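PDB 5T9X: glycoside Hydrolase from Bacteroides uniformis, which probably hydrolyses agarose or related red-algal galactans, as a family 16 glycoside hydrolase from the agarose-degrading pathway of a gut bacterium. Local coordinates for residues 64-70 / 336-342; 185-191 / 218-224; 54-58 / 163-167. One frame throughout, in Å; residues are numbered along the deposited sequence.

The three contacts illustrate how a beta-sandwich combines distant and local pairings. In sequence the segments run 54-58, 64-70, 163-167, 185-191, 218-224 and 336-342, so contacts 1 and 3 interlock along the chain, while contact 2 is local and falls within the span of contact 1. Contacts 1 and 3, with centres about 13 Å apart, share the antiparallel sheet in which strands 162-169 and 329-341 are neighbours, and they touch through Tyr337 and Tyr163. Contact 2 belongs to the other, mixed sheet, its centre about 26 Å from that of contact 1 and about 24 Å from that of contact 3. Contacts 1 and 3 thus join the N-terminal part of the modelled chain to one sheet, whereas contact 2 lies in the probable active-site region.

Contact 1: 64-70 / 336-342; sequences GMKWELQ and IYKPVED
Turned anti to the carbonyl carbon, CG of Trp67 (chi1 -70°) sends the indole along the neighbouring strand, where CE3 comes within 3.4 Å of Tyr337 CB and CZ3 lies 3.8 Å from Pro339 CD. The Tyr337 side chain, with the same first-torsion setting (chi1 -60°), runs at about a right angle to the indole and offers one ring face to Leu69, whose CD1 makes a CH-pi contact 4.1 Å from the ring centroid. Trp67, Leu69, Tyr337 and Pro339 therefore share one face of the sheet. The indole is held further by its NE1, bonded to Val59 O, and by an edge-to-face meeting with Tyr257.

The other face is more polar and more open to solvent. There Val340 lies across Glu68, its CG2 3.8 Å from Glu68 CB, and the folded-back Gln70 side chain crosses Lys338, with OE1 3.4 Å from Lys338 CD. The same amide reaches back to its own strand: NE2 donates an almost straight bond (171°) to Glu68 O at 3.0 Å. That oxygen also accepts from Lys338 N, the two donors approaching from opposite faces of the carbonyl plane, so the Gln70 amide is fixed beside the aliphatic part of the lysine. Lys338 NZ itself leads away, to the carbonyls of Val159 and Pro161.

Between the faces, the backbones pair regularly. Lys66 and Val340 exchange two N-H to O bonds, as do Glu68 and Lys338, while Asp342 N to Gly64 O and Gln70 N to Ile336 O continue the pattern at the two ends. This is a classic antiparallel pairing, which joins the first and last strands of the chain at the periphery of a family 16 beta-sandwich (jelly roll).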
loop_
_atom_site.group_PDB
_atom_site.type_symbol
_atom_site.label_atom_id
_atom_site.label_comp_id
_atom_site.label_asym_id
_atom_site.label_seq_id
_atom_site.Cartn_x
_atom_site.Cartn_y
_atom_site.Cartn_z
ATOM N N GLY A 64 17.026 24.988 -7.963
ATOM C CA GLY A 64 18.420 24.652 -7.606
ATOM C C GLY A 64 18.675 23.265 -7.006
ATOM O O GLY A 64 19.765 22.995 -6.478
ATOM N N MET A 65 17.694 22.364 -7.113
ATOM C CA MET A 65 17.786 21.040 -6.500
ATOM C C MET A 65 17.713 19.965 -7.575
ATOM O O MET A 65 17.284 20.222 -8.685
ATOM C CB MET A 65 16.657 20.823 -5.483
ATOM C CG MET A 65 16.443 21.951 -4.483
ATOM S SD MET A 65 17.672 22.027 -3.182
ATOM C CE MET A 65 17.260 20.645 -2.105
ATOM N N LYS A 66 18.141 18.763 -7.221
ATOM C CA LYS A 66 17.924 17.583 -8.038
ATOM C C LYS A 66 17.446 16.404 -7.153
ATOM O O LYS A 66 17.547 16.451 -5.945
ATOM C CB LYS A 66 19.218 17.223 -8.787
ATOM C CG LYS A 66 20.261 16.606 -7.894
ATOM C CD LYS A 66 21.628 16.457 -8.509
ATOM C CE LYS A 66 22.556 15.902 -7.440
ATOM N NZ LYS A 66 23.950 15.782 -7.920
ATOM N N TRP A 67 16.956 15.349 -7.787
ATOM C CA TRP A 67 16.491 14.153 -7.107
ATOM C C TRP A 67 17.647 13.213 -6.884
ATOM O O TRP A 67 18.428 13.048 -7.767
ATOM C CB TRP A 67 15.442 13.441 -7.957
ATOM C CG TRP A 67 14.181 14.191 -8.035
ATOM C CD1 TRP A 67 13.664 14.826 -9.122
ATOM C CD2 TRP A 67 13.261 14.390 -6.973
ATOM N NE1 TRP A 67 12.469 15.420 -8.801
ATOM C CE2 TRP A 67 12.201 15.174 -7.481
ATOM C CE3 TRP A 67 13.238 14.001 -5.626
ATOM C CZ2 TRP A 67 11.123 15.571 -6.695
ATOM C CZ3 TRP A 67 12.155 14.372 -4.847
ATOM C CH2 TRP A 67 11.106 15.149 -5.387
ATOM N N GLU A 68 17.725 12.580 -5.718
ATOM C CA GLU A 68 18.733 11.601 -5.423
ATOM C C GLU A 68 18.052 10.282 -5.019
ATOM O O GLU A 68 17.292 10.215 -4.057
ATOM C CB GLU A 68 19.635 12.123 -4.312
ATOM C CG GLU A 68 20.613 11.122 -3.724
ATOM C CD GLU A 68 21.361 11.707 -2.533
ATOM O OE1 GLU A 68 22.333 12.490 -2.773
ATOM O OE2 GLU A 68 20.974 11.398 -1.357
ATOM N N LEU A 69 18.369 9.228 -5.758
ATOM C CA LEU A 69 17.841 7.917 -5.483
ATOM C C LEU A 69 18.339 7.447 -4.122
ATOM O O LEU A 69 19.500 7.624 -3.807
ATOM C CB LEU A 69 18.303 6.959 -6.566
ATOM C CG LEU A 69 17.739 5.553 -6.479
ATOM C CD1 LEU A 69 16.245 5.528 -6.819
ATOM C CD2 LEU A 69 18.541 4.663 -7.406
ATOM N N GLN A 70 17.456 6.853 -3.327
ATOM C CA GLN A 70 17.795 6.386 -1.997
ATOM C C GLN A 70 18.025 4.900 -2.070
ATOM O O GLN A 70 17.402 4.230 -2.880
ATOM C CB GLN A 70 16.645 6.695 -1.033
ATOM C CG GLN A 70 16.278 8.165 -0.932
ATOM C CD GLN A 70 17.412 9.006 -0.359
ATOM O OE1 GLN A 70 17.712 8.925 0.821
ATOM N NE2 GLN A 70 18.034 9.810 -1.190
ATOM N N ILE A 336 12.536 5.543 -4.594
ATOM C CA ILE A 336 12.456 6.575 -3.562
ATOM C C ILE A 336 13.508 7.625 -3.866
ATOM O O ILE A 336 14.677 7.280 -4.029
ATOM C CB ILE A 336 12.776 5.970 -2.190
ATOM C CG1 ILE A 336 11.907 4.743 -1.927
ATOM C CG2 ILE A 336 12.566 6.968 -1.071
ATOM C CD1 ILE A 336 12.166 4.118 -0.583
ATOM N N TYR A 337 13.102 8.895 -3.944
ATOM C CA TYR A 337 13.999 10.011 -4.227
ATOM C C TYR A 337 13.775 11.100 -3.199
ATOM O O TYR A 337 12.634 11.342 -2.764
ATOM C CB TYR A 337 13.759 10.643 -5.617
ATOM C CG TYR A 337 13.931 9.721 -6.813
ATOM C CD1 TYR A 337 15.136 9.678 -7.547
ATOM C CD2 TYR A 337 12.885 8.890 -7.232
ATOM C CE1 TYR A 337 15.289 8.831 -8.649
ATOM C CE2 TYR A 337 13.036 8.049 -8.313
ATOM C CZ TYR A 337 14.232 8.028 -9.010
ATOM O OH TYR A 337 14.351 7.191 -10.065
ATOM N N LYS A 338 14.867 11.774 -2.836
ATOM C CA LYS A 338 14.816 12.975 -2.027
ATOM C C LYS A 338 15.499 14.087 -2.787
ATOM O O LYS A 338 16.456 13.844 -3.520
ATOM C CB LYS A 338 15.542 12.779 -0.708
ATOM C CG LYS A 338 15.012 11.640 0.151
ATOM C CD LYS A 338 15.770 11.653 1.480
ATOM C CE LYS A 338 14.890 11.977 2.675
ATOM N NZ LYS A 338 14.121 13.239 2.723
ATOM N N PRO A 339 15.022 15.316 -2.605
ATOM C CA PRO A 339 15.693 16.483 -3.154
ATOM C C PRO A 339 17.018 16.821 -2.450
ATOM O O PRO A 339 17.097 16.763 -1.244
ATOM C CB PRO A 339 14.669 17.601 -2.964
ATOM C CG PRO A 339 13.737 17.150 -1.922
ATOM C CD PRO A 339 13.914 15.677 -1.717
ATOM N N VAL A 340 18.054 17.114 -3.223
ATOM C CA VAL A 340 19.365 17.562 -2.716
ATOM C C VAL A 340 19.877 18.704 -3.595
ATOM O O VAL A 340 19.368 18.912 -4.719
ATOM C CB VAL A 340 20.407 16.425 -2.695
ATOM C CG1 VAL A 340 19.986 15.338 -1.714
ATOM C CG2 VAL A 340 20.613 15.820 -4.073
ATOM N N GLU A 341 20.869 19.432 -3.075
ATOM C CA GLU A 341 21.515 20.548 -3.793
ATOM C C GLU A 341 22.069 20.097 -5.135
ATOM O O GLU A 341 22.735 19.064 -5.195
ATOM C CB GLU A 341 22.688 21.113 -2.987
ATOM C CG GLU A 341 22.357 22.222 -1.995
ATOM C CD GLU A 341 23.627 22.904 -1.450
ATOM O OE1 GLU A 341 23.930 24.070 -1.837
ATOM O OE2 GLU A 341 24.342 22.263 -0.644
ATOM N N ASP A 342 21.806 20.860 -6.196
ATOM C CA ASP A 342 22.461 20.599 -7.484
ATOM C C ASP A 342 23.950 21.038 -7.448
ATOM O O ASP A 342 24.275 22.198 -7.677
ATOM C CB ASP A 342 21.690 21.249 -8.660
ATOM C CG ASP A 342 21.901 20.505 -10.008
ATOM O OD1 ASP A 342 23.012 19.963 -10.245
ATOM O OD2 ASP A 342 20.953 20.459 -10.834
#

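Contact 2: 185-191 / 218-224; sequences DDTQEID and SHHVFIR
At Ser218, the carbonyl O accepts Asp191 N. The strand that continues from here lies antiparallel to 188-191, which carries Glu-Ile-Asp, matching the start of the family 16 signature, so Glu189 probably belongs to the catalytic centre. His219 turns to the other face, with CB 3.2 Å from Glu189 O and NE2 bonded to Ile282 O. Next, His220 exchanges two backbone bonds with Glu189. Because Glu189 CG is anti to the backbone N (chi1 177°) and the chain is extended, its carboxylate runs alongside the imidazole ring, OE2 3.1 Å from His220 CD2; Asp191 OD2 meets the same ring at its edge. An imidazole molecule, probably from the crystallisation liquor, lies beside Glu189, consistent with a pocket here. ND1 of His220 is held by Asp229. Val221 sits on the face of Gln188 and Ile190, its CA close to Thr187 O. Phe222 N then donates to Thr187 O at 2.9 Å, and its ring edge faces Glu189 OE1, 3.5 Å from Phe222 CZ. Finally, Arg224 curls back so that NH1 stands over a face of the Phe222 ring, while NE and NH1 both make weak bonds to Asp186 O, at 3.0 and 3.2 Å respectively.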
loop_
_atom_site.group_PDB
_atom_site.type_symbol
_atom_site.label_atom_id
_atom_site.label_comp_id
_atom_site.label_asym_id
_atom_site.label_seq_id
_atom_site.Cartn_x
_atom_site.Cartn_y
_atom_site.Cartn_z
ATOM N N ASP A 185 5.228 4.549 15.847
ATOM C CA ASP A 185 4.282 4.738 16.975
ATOM C C ASP A 185 2.775 4.619 16.591
ATOM O O ASP A 185 1.896 4.850 17.439
ATOM C CB ASP A 185 4.575 6.076 17.694
ATOM C CG ASP A 185 4.071 7.311 16.927
ATOM O OD1 ASP A 185 3.483 7.188 15.822
ATOM O OD2 ASP A 185 4.267 8.435 17.453
ATOM N N ASP A 186 2.507 4.296 15.311
ATOM C CA ASP A 186 1.169 4.058 14.751
ATOM C C ASP A 186 0.253 5.279 14.764
ATOM O O ASP A 186 -0.953 5.123 14.740
ATOM C CB ASP A 186 0.488 2.842 15.409
ATOM C CG ASP A 186 1.229 1.503 15.141
ATOM O OD1 ASP A 186 1.752 1.292 14.029
ATOM O OD2 ASP A 186 1.276 0.628 16.041
ATOM N N THR A 187 0.810 6.496 14.735
ATOM C CA THR A 187 -0.026 7.724 14.751
ATOM C C THR A 187 -0.177 8.415 13.397
ATOM O O THR A 187 -1.026 9.288 13.246
ATOM C CB THR A 187 0.499 8.766 15.768
ATOM O OG1 THR A 187 1.825 9.189 15.408
ATOM C CG2 THR A 187 0.486 8.169 17.194
ATOM N N GLN A 188 0.673 8.062 12.427
ATOM C CA GLN A 188 0.663 8.729 11.132
ATOM C C GLN A 188 0.919 7.744 9.993
ATOM O O GLN A 188 1.825 6.904 10.055
ATOM C CB GLN A 188 1.710 9.832 11.084
ATOM C CG GLN A 188 1.513 10.893 12.136
ATOM C CD GLN A 188 2.529 12.013 12.033
ATOM O OE1 GLN A 188 3.328 12.083 11.104
ATOM N NE2 GLN A 188 2.506 12.882 12.993
ATOM N N GLU A 189 0.128 7.888 8.944
ATOM C CA GLU A 189 0.121 6.933 7.877
ATOM C C GLU A 189 -0.141 7.685 6.575
ATOM O O GLU A 189 -0.952 8.597 6.561
ATOM C CB GLU A 189 -0.969 5.927 8.184
ATOM C CG GLU A 189 -1.203 4.867 7.142
ATOM C CD GLU A 189 -2.422 4.015 7.430
ATOM O OE1 GLU A 189 -2.613 3.648 8.626
ATOM O OE2 GLU A 189 -3.173 3.707 6.453
ATOM N N ILE A 190 0.579 7.313 5.511
ATOM C CA ILE A 190 0.354 7.804 4.134
ATOM C C ILE A 190 0.114 6.568 3.264
ATOM O O ILE A 190 0.940 5.629 3.258
ATOM C CB ILE A 190 1.550 8.618 3.607
ATOM C CG1 ILE A 190 1.739 9.857 4.455
ATOM C CG2 ILE A 190 1.319 9.049 2.181
ATOM C CD1 ILE A 190 2.993 10.660 4.197
ATOM N N ASP A 191 -1.017 6.538 2.570
ATOM C CA ASP A 191 -1.356 5.395 1.711
ATOM C C ASP A 191 -1.100 5.743 0.287
ATOM O O ASP A 191 -1.708 6.668 -0.221
ATOM C CB ASP A 191 -2.808 4.997 1.854
ATOM C CG ASP A 191 -3.165 4.685 3.268
ATOM O OD1 ASP A 191 -2.459 3.881 3.919
ATOM O OD2 ASP A 191 -4.137 5.286 3.746
ATOM N N SER A 218 -4.965 8.094 0.042
ATOM C CA SER A 218 -5.336 8.609 1.331
ATOM C C SER A 218 -4.165 8.708 2.292
ATOM O O SER A 218 -3.035 8.400 1.958
ATOM C CB SER A 218 -6.411 7.698 1.936
ATOM O OG SER A 218 -7.231 8.431 2.838
ATOM N N HIS A 219 -4.474 9.184 3.484
ATOM C CA HIS A 219 -3.551 9.168 4.602
ATOM C C HIS A 219 -4.396 9.119 5.869
ATOM O O HIS A 219 -5.595 9.414 5.803
ATOM C CB HIS A 219 -2.644 10.418 4.557
ATOM C CG HIS A 219 -3.302 11.665 5.021
ATOM N ND1 HIS A 219 -4.029 12.473 4.185
ATOM C CD2 HIS A 219 -3.313 12.268 6.232
ATOM C CE1 HIS A 219 -4.476 13.518 4.864
ATOM N NE2 HIS A 219 -4.053 13.416 6.110
ATOM N N HIS A 220 -3.796 8.735 6.986
ATOM C CA HIS A 220 -4.501 8.724 8.249
ATOM C C HIS A 220 -3.659 9.422 9.309
ATOM O O HIS A 220 -2.425 9.381 9.263
ATOM C CB HIS A 220 -4.798 7.302 8.734
ATOM C CG HIS A 220 -5.652 6.495 7.806
ATOM N ND1 HIS A 220 -6.979 6.216 8.060
ATOM C CD2 HIS A 220 -5.364 5.889 6.630
ATOM C CE1 HIS A 220 -7.474 5.488 7.076
ATOM N NE2 HIS A 220 -6.515 5.280 6.189
ATOM N N VAL A 221 -4.348 10.031 10.271
ATOM C CA VAL A 221 -3.758 10.470 11.511
ATOM C C VAL A 221 -4.583 9.830 12.637
ATOM O O VAL A 221 -5.793 9.784 12.538
ATOM C CB VAL A 221 -3.779 11.994 11.589
ATOM C CG1 VAL A 221 -3.168 12.441 12.888
ATOM C CG2 VAL A 221 -2.935 12.569 10.484
ATOM N N PHE A 222 -3.925 9.342 13.684
ATOM C CA PHE A 222 -4.579 8.609 14.767
ATOM C C PHE A 222 -4.223 9.145 16.126
ATOM O O PHE A 222 -3.114 9.628 16.339
ATOM C CB PHE A 222 -4.165 7.133 14.828
ATOM C CG PHE A 222 -4.318 6.373 13.540
ATOM C CD1 PHE A 222 -5.494 5.717 13.240
ATOM C CD2 PHE A 222 -3.242 6.226 12.667
ATOM C CE1 PHE A 222 -5.625 4.975 12.072
ATOM C CE2 PHE A 222 -3.370 5.492 11.500
ATOM C CZ PHE A 222 -4.572 4.867 11.198
ATOM N N ILE A 223 -5.170 9.031 17.050
ATOM C CA ILE A 223 -4.876 9.050 18.474
ATOM C C ILE A 223 -5.019 7.599 18.910
ATOM O O ILE A 223 -6.005 6.958 18.597
ATOM C CB ILE A 223 -5.878 9.876 19.295
ATOM C CG1 ILE A 223 -6.088 11.282 18.726
ATOM C CG2 ILE A 223 -5.418 9.940 20.757
ATOM C CD1 ILE A 223 -4.981 12.243 19.045
ATOM N N ARG A 224 -4.070 7.095 19.674
ATOM C CA ARG A 224 -4.094 5.682 20.046
ATOM C C ARG A 224 -5.132 5.273 21.119
ATOM O O ARG A 224 -5.773 4.201 20.985
ATOM C CB ARG A 224 -2.670 5.208 20.388
ATOM C CG ARG A 224 -1.856 5.007 19.109
ATOM C CD ARG A 224 -2.354 3.745 18.389
ATOM N NE ARG A 224 -2.632 3.889 16.952
ATOM C CZ ARG A 224 -3.281 2.972 16.230
ATOM N NH1 ARG A 224 -3.474 3.155 14.920
ATOM N NH2 ARG A 224 -3.760 1.863 16.812
#

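Contact 3: 54-58 / 163-167; sequences KFPVP and YVEAY
Glu165, whose OE2 stands 4.0 Å from Pro58 CD, has a partner at each carboxylate oxygen. OE2 receives the hydroxyl of Tyr163; the modelled Tyr163 OH to Glu165 OE2 distance of 2.4 Å is so short that its exact length is doubtful. OE1 takes a salt bridge from NH2 of Arg335, which also donates through NH1 to Phe55 O, so a single guanidinium joins the strand's acid to the loop backbone.

With CG of Tyr163 anti to the backbone N (chi1 -179°), the phenol extends from the strand to meet Pro58 coming from the opposite direction: Pro58 CG lies 3.1 Å from Tyr163 OH and Pro58 CD lies 3.5 Å from Tyr163 CZ. Val57 slides past the other way, its CG1 4.0 Å from Tyr163 CD2. Replacing Tyr163 by alanine would remove the whole phenol, which would probably leave Pro58 and Val57 with little to pack on in this strand and Glu165 OE2 without its hydroxyl donor.

Farther along, Phe55 and Tyr167 form an oblique aromatic pair, centroids 5.6 Å apart and planes at 56°. Phe55 CE2 sits over one face of the tyrosine, whose OH lies at the edge of the phenylalanine ring.

The loop before strand 65-69 is thus laid across the side chains of strand 162-169, which runs between strands 252-260 and 329-341. From the latter strand, Trp333 stacks on Tyr167 and Asp332, a sodium ligand, pairs with its backbone, placing this end of the contact close to the metal site.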
loop_
_atom_site.group_PDB
_atom_site.type_symbol
_atom_site.label_atom_id
_atom_site.label_comp_id
_atom_site.label_asym_id
_atom_site.label_seq_id
_atom_site.Cartn_x
_atom_site.Cartn_y
_atom_site.Cartn_z
ATOM N N LYS A 54 13.336 4.596 -17.729
ATOM C CA LYS A 54 12.402 4.990 -18.781
ATOM C C LYS A 54 11.302 5.952 -18.346
ATOM O O LYS A 54 10.664 6.573 -19.208
ATOM C CB LYS A 54 11.774 3.796 -19.480
ATOM C CG LYS A 54 10.951 2.848 -18.634
ATOM C CD LYS A 54 10.033 1.999 -19.533
ATOM C CE LYS A 54 10.003 0.533 -19.128
ATOM N NZ LYS A 54 9.333 -0.300 -20.177
ATOM N N PHE A 55 11.054 6.058 -17.041
ATOM C CA PHE A 55 10.049 6.975 -16.506
ATOM C C PHE A 55 10.706 8.052 -15.673
ATOM O O PHE A 55 11.375 7.745 -14.707
ATOM C CB PHE A 55 9.088 6.246 -15.589
ATOM C CG PHE A 55 8.342 5.087 -16.209
ATOM C CD1 PHE A 55 7.357 5.299 -17.138
ATOM C CD2 PHE A 55 8.551 3.790 -15.754
ATOM C CE1 PHE A 55 6.621 4.231 -17.637
ATOM C CE2 PHE A 55 7.836 2.723 -16.269
ATOM C CZ PHE A 55 6.854 2.943 -17.199
ATOM N N PRO A 56 10.495 9.324 -16.004
ATOM C CA PRO A 56 11.073 10.358 -15.131
ATOM C C PRO A 56 10.283 10.555 -13.844
ATOM O O PRO A 56 9.135 10.127 -13.728
ATOM C CB PRO A 56 10.968 11.617 -15.971
ATOM C CG PRO A 56 9.707 11.409 -16.756
ATOM C CD PRO A 56 9.600 9.910 -17.020
ATOM N N VAL A 57 10.935 11.205 -12.886
ATOM C CA VAL A 57 10.314 11.623 -11.661
ATOM C C VAL A 57 9.316 12.706 -12.090
ATOM O O VAL A 57 9.687 13.652 -12.753
ATOM C CB VAL A 57 11.333 12.115 -10.634
ATOM C CG1 VAL A 57 10.624 12.546 -9.361
ATOM C CG2 VAL A 57 12.314 10.999 -10.293
ATOM N N PRO A 58 8.028 12.532 -11.761
ATOM C CA PRO A 58 7.026 13.361 -12.433
ATOM C C PRO A 58 6.876 14.776 -11.885
ATOM O O PRO A 58 5.980 15.460 -12.287
ATOM C CB PRO A 58 5.734 12.565 -12.229
ATOM C CG PRO A 58 5.961 11.751 -10.984
ATOM C CD PRO A 58 7.428 11.525 -10.858
ATOM N N TYR A 163 9.859 11.318 -2.485
ATOM C CA TYR A 163 8.952 10.814 -3.510
ATOM C C TYR A 163 9.070 9.328 -3.486
ATOM O O TYR A 163 10.169 8.823 -3.608
ATOM C CB TYR A 163 9.303 11.356 -4.882
ATOM C CG TYR A 163 8.368 10.859 -5.942
ATOM C CD1 TYR A 163 7.028 11.240 -5.944
ATOM C CD2 TYR A 163 8.801 9.999 -6.946
ATOM C CE1 TYR A 163 6.143 10.773 -6.906
ATOM C CE2 TYR A 163 7.913 9.528 -7.914
ATOM C CZ TYR A 163 6.592 9.920 -7.877
ATOM O OH TYR A 163 5.711 9.477 -8.826
ATOM N N VAL A 164 7.955 8.630 -3.260
ATOM C CA VAL A 164 7.953 7.145 -3.205
ATOM C C VAL A 164 6.982 6.669 -4.265
ATOM O O VAL A 164 5.834 7.134 -4.284
ATOM C CB VAL A 164 7.496 6.621 -1.839
ATOM C CG1 VAL A 164 7.534 5.091 -1.797
ATOM C CG2 VAL A 164 8.328 7.228 -0.707
ATOM N N GLU A 165 7.439 5.792 -5.165
ATOM C CA GLU A 165 6.633 5.352 -6.318
ATOM C C GLU A 165 6.745 3.858 -6.434
ATOM O O GLU A 165 7.848 3.357 -6.438
ATOM C CB GLU A 165 7.096 6.030 -7.623
ATOM C CG GLU A 165 6.101 6.002 -8.786
ATOM C CD GLU A 165 6.615 6.707 -10.060
ATOM O OE1 GLU A 165 7.568 6.162 -10.663
ATOM O OE2 GLU A 165 6.080 7.760 -10.506
ATOM N N ALA A 166 5.618 3.147 -6.521
ATOM C CA ALA A 166 5.642 1.731 -6.856
ATOM C C ALA A 166 5.098 1.511 -8.255
ATOM O O ALA A 166 4.311 2.295 -8.747
ATOM C CB ALA A 166 4.862 0.915 -5.851
ATOM N N TYR A 167 5.604 0.458 -8.892
ATOM C CA TYR A 167 5.120 -0.045 -10.173
ATOM C C TYR A 167 4.564 -1.432 -9.850
ATOM O O TYR A 167 5.322 -2.361 -9.471
ATOM C CB TYR A 167 6.278 -0.149 -11.176
ATOM C CG TYR A 167 5.893 -0.344 -12.625
ATOM C CD1 TYR A 167 4.931 0.462 -13.211
ATOM C CD2 TYR A 167 6.557 -1.269 -13.438
ATOM C CE1 TYR A 167 4.601 0.337 -14.545
ATOM C CE2 TYR A 167 6.225 -1.415 -14.784
ATOM C CZ TYR A 167 5.247 -0.593 -15.334
ATOM O OH TYR A 167 4.853 -0.670 -16.651
#